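Local coordinates for protein spherulin-3A (Physarum polycephalum, PDB 1HDF) that serves as a structural protein, a calcium-loaded dimer built on the beta-gamma-crystallin domain fold also found in the eye lens, at residues K19-Q24 with V79-T84. Sequence-based numbering, arbitrary orientation.
Sequences KHVNFQ and VTDLTT. With CA (calcium ion), chain C.
The F23 ring crosses T80 obliquely at its far end, CZ lying 3.5 Å from T80 CG2, with CE1 near the carbonyl oxygen of V79. T80 CG2 stands anti to its own carbonyl carbon, which leaves OG1 in the crowded position and the methyl turned to the ring. K51, from strand 49-52, makes a cation-pi contact with the same ring. One backbone bond ties the two loops together: N22 N donates to T80 O at 2.8 Å, nearly straight (163°) and along a lone pair in the carbonyl plane. T80 O also abuts V21, whose CB is only 3.0 Å from that oxygen. The N22 side chain bends back over T80, OD1 lying 3.6 Å from T80 CB. In this beta-gamma-crystallin Greek-key domain, 19-24 belongs to the loop linking strands 15-18 and 27-30; segment 79-84 runs on from the last residue of strand 77-79, an outermost strand of the same sheet within the chain. Both N22 and F23 have positive phi, and the tight turn is closed by H20 N to Q24 O and, more loosely, by Q24 N to V21 O. V21 and D81 run side by side, V21 CG1 resting 3.6 Å from D81 CG, the carboxylate carbon. D81 forms an Asx turn that opens the 3-10 segment from L82: its OD1 accepts T83 N at 2.8 Å on the anti lone pair and, in a very short bond, T83 OG1 from above the carboxylate plane; the pair should restrain the carboxylate's rotation. Just before the turn, K19 O binds calcium at 2.3 Å, alongside two waters, V46 O, S48 OG and D89 OD1.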
loop_
_atom_site.group_PDB
_atom_site.type_symbol
_atom_site.label_atom_id
_atom_site.label_comp_id
_atom_site.label_asym_id
_atom_site.label_seq_id
_atom_site.Cartn_x
_atom_site.Cartn_y
_atom_site.Cartn_z
ATOM N N LYS A 19 7.634 10.145 23.259
ATOM C CA LYS A 19 6.697 10.190 24.379
ATOM C C LYS A 19 6.779 11.478 25.203
ATOM O O LYS A 19 5.769 11.948 25.729
ATOM C CB LYS A 19 6.906 8.972 25.286
ATOM C CG LYS A 19 5.843 8.814 26.350
ATOM C CD LYS A 19 5.984 7.486 27.073
ATOM C CE LYS A 19 4.888 7.307 28.109
ATOM N NZ LYS A 19 4.989 5.972 28.777
ATOM N N HIS A 20 7.972 12.047 25.326
ATOM C CA HIS A 20 8.107 13.287 26.084
ATOM C C HIS A 20 8.460 14.437 25.163
ATOM O O HIS A 20 8.840 14.226 24.008
ATOM C CB HIS A 20 9.172 13.141 27.173
ATOM C CG HIS A 20 8.826 12.123 28.211
ATOM N ND1 HIS A 20 9.735 11.668 29.141
ATOM C CD2 HIS A 20 7.677 11.448 28.449
ATOM C CE1 HIS A 20 9.162 10.753 29.904
ATOM N NE2 HIS A 20 7.911 10.601 29.504
ATOM N N VAL A 21 8.328 15.656 25.668
ATOM C CA VAL A 21 8.652 16.823 24.867
ATOM C C VAL A 21 10.154 16.845 24.609
ATOM O O VAL A 21 10.906 16.059 25.187
ATOM C CB VAL A 21 8.231 18.119 25.578
ATOM C CG1 VAL A 21 6.723 18.187 25.671
ATOM C CG2 VAL A 21 8.847 18.164 26.960
ATOM N N ASN A 22 10.580 17.736 23.723
ATOM C CA ASN A 22 11.985 17.879 23.376
ATOM C C ASN A 22 12.621 16.589 22.873
ATOM O O ASN A 22 13.819 16.368 23.044
ATOM C CB ASN A 22 12.766 18.429 24.573
ATOM C CG ASN A 22 12.117 19.673 25.157
ATOM O OD1 ASN A 22 11.720 20.590 24.424
ATOM N ND2 ASN A 22 11.998 19.707 26.483
ATOM N N PHE A 23 11.807 15.737 22.261
ATOM C CA PHE A 23 12.285 14.490 21.672
ATOM C C PHE A 23 12.916 13.514 22.657
ATOM O O PHE A 23 13.886 12.833 22.329
ATOM C CB PHE A 23 13.284 14.827 20.559
ATOM C CG PHE A 23 12.960 16.110 19.826
ATOM C CD1 PHE A 23 11.728 16.280 19.194
ATOM C CD2 PHE A 23 13.868 17.162 19.805
ATOM C CE1 PHE A 23 11.405 17.481 18.556
ATOM C CE2 PHE A 23 13.552 18.370 19.168
ATOM C CZ PHE A 23 12.317 18.526 18.545
ATOM N N GLN A 24 12.354 13.440 23.857
ATOM C CA GLN A 24 12.859 12.549 24.898
ATOM C C GLN A 24 11.875 11.415 25.200
ATOM O O GLN A 24 10.719 11.458 24.786
ATOM C CB GLN A 24 13.099 13.341 26.185
ATOM C CG GLN A 24 14.062 14.499 26.041
ATOM C CD GLN A 24 15.497 14.036 25.891
ATOM O OE1 GLN A 24 16.021 13.324 26.747
ATOM N NE2 GLN A 24 16.141 14.439 24.805
ATOM N N VAL A 79 8.150 19.570 16.249
ATOM C CA VAL A 79 7.440 20.304 17.284
ATOM C C VAL A 79 7.929 19.709 18.603
ATOM O O VAL A 79 7.743 18.513 18.861
ATOM C CB VAL A 79 5.908 20.150 17.124
ATOM C CG1 VAL A 79 5.566 18.726 16.726
ATOM C CG2 VAL A 79 5.200 20.530 18.420
ATOM N N THR A 80 8.581 20.538 19.417
ATOM C CA THR A 80 9.140 20.078 20.691
ATOM C C THR A 80 8.092 19.832 21.761
ATOM O O THR A 80 8.334 19.102 22.716
ATOM C CB THR A 80 10.162 21.078 21.266
ATOM O OG1 THR A 80 9.484 22.280 21.645
ATOM C CG2 THR A 80 11.231 21.403 20.246
ATOM N N ASP A 81 6.932 20.451 21.602
ATOM C CA ASP A 81 5.850 20.287 22.564
ATOM C C ASP A 81 4.511 20.382 21.829
ATOM O O ASP A 81 4.126 21.454 21.358
ATOM C CB ASP A 81 5.948 21.375 23.629
ATOM C CG ASP A 81 4.977 21.164 24.765
ATOM O OD1 ASP A 81 3.876 20.630 24.522
ATOM O OD2 ASP A 81 5.309 21.549 25.903
ATOM N N LEU A 82 3.806 19.260 21.740
ATOM C CA LEU A 82 2.523 19.216 21.045
ATOM C C LEU A 82 1.388 19.987 21.718
ATOM O O LEU A 82 0.312 20.133 21.138
ATOM C CB LEU A 82 2.096 17.757 20.825
ATOM C CG LEU A 82 2.768 17.040 19.649
ATOM C CD1 LEU A 82 2.404 15.566 19.642
ATOM C CD2 LEU A 82 2.326 17.692 18.357
ATOM N N THR A 83 1.617 20.472 22.937
ATOM C CA THR A 83 0.589 21.239 23.630
ATOM C C THR A 83 0.378 22.506 22.814
ATOM O O THR A 83 -0.728 23.034 22.728
ATOM C CB THR A 83 1.023 21.611 25.076
ATOM O OG1 THR A 83 2.240 22.363 25.037
ATOM C CG2 THR A 83 1.243 20.356 25.912
ATOM N N THR A 84 1.455 22.966 22.191
ATOM C CA THR A 84 1.427 24.161 21.363
ATOM C C THR A 84 0.425 24.043 20.206
ATOM O O THR A 84 -0.002 25.043 19.646
ATOM C CB THR A 84 2.828 24.450 20.784
ATOM O OG1 THR A 84 2.862 25.778 20.255
ATOM C CG2 THR A 84 3.153 23.491 19.671
HETATM CA CA CA C . 3.631 12.392 26.445
HETATM O O HOH W 1 3.028 10.587 28.046
HETATM O O HOH W 2 3.828 13.930 28.574
#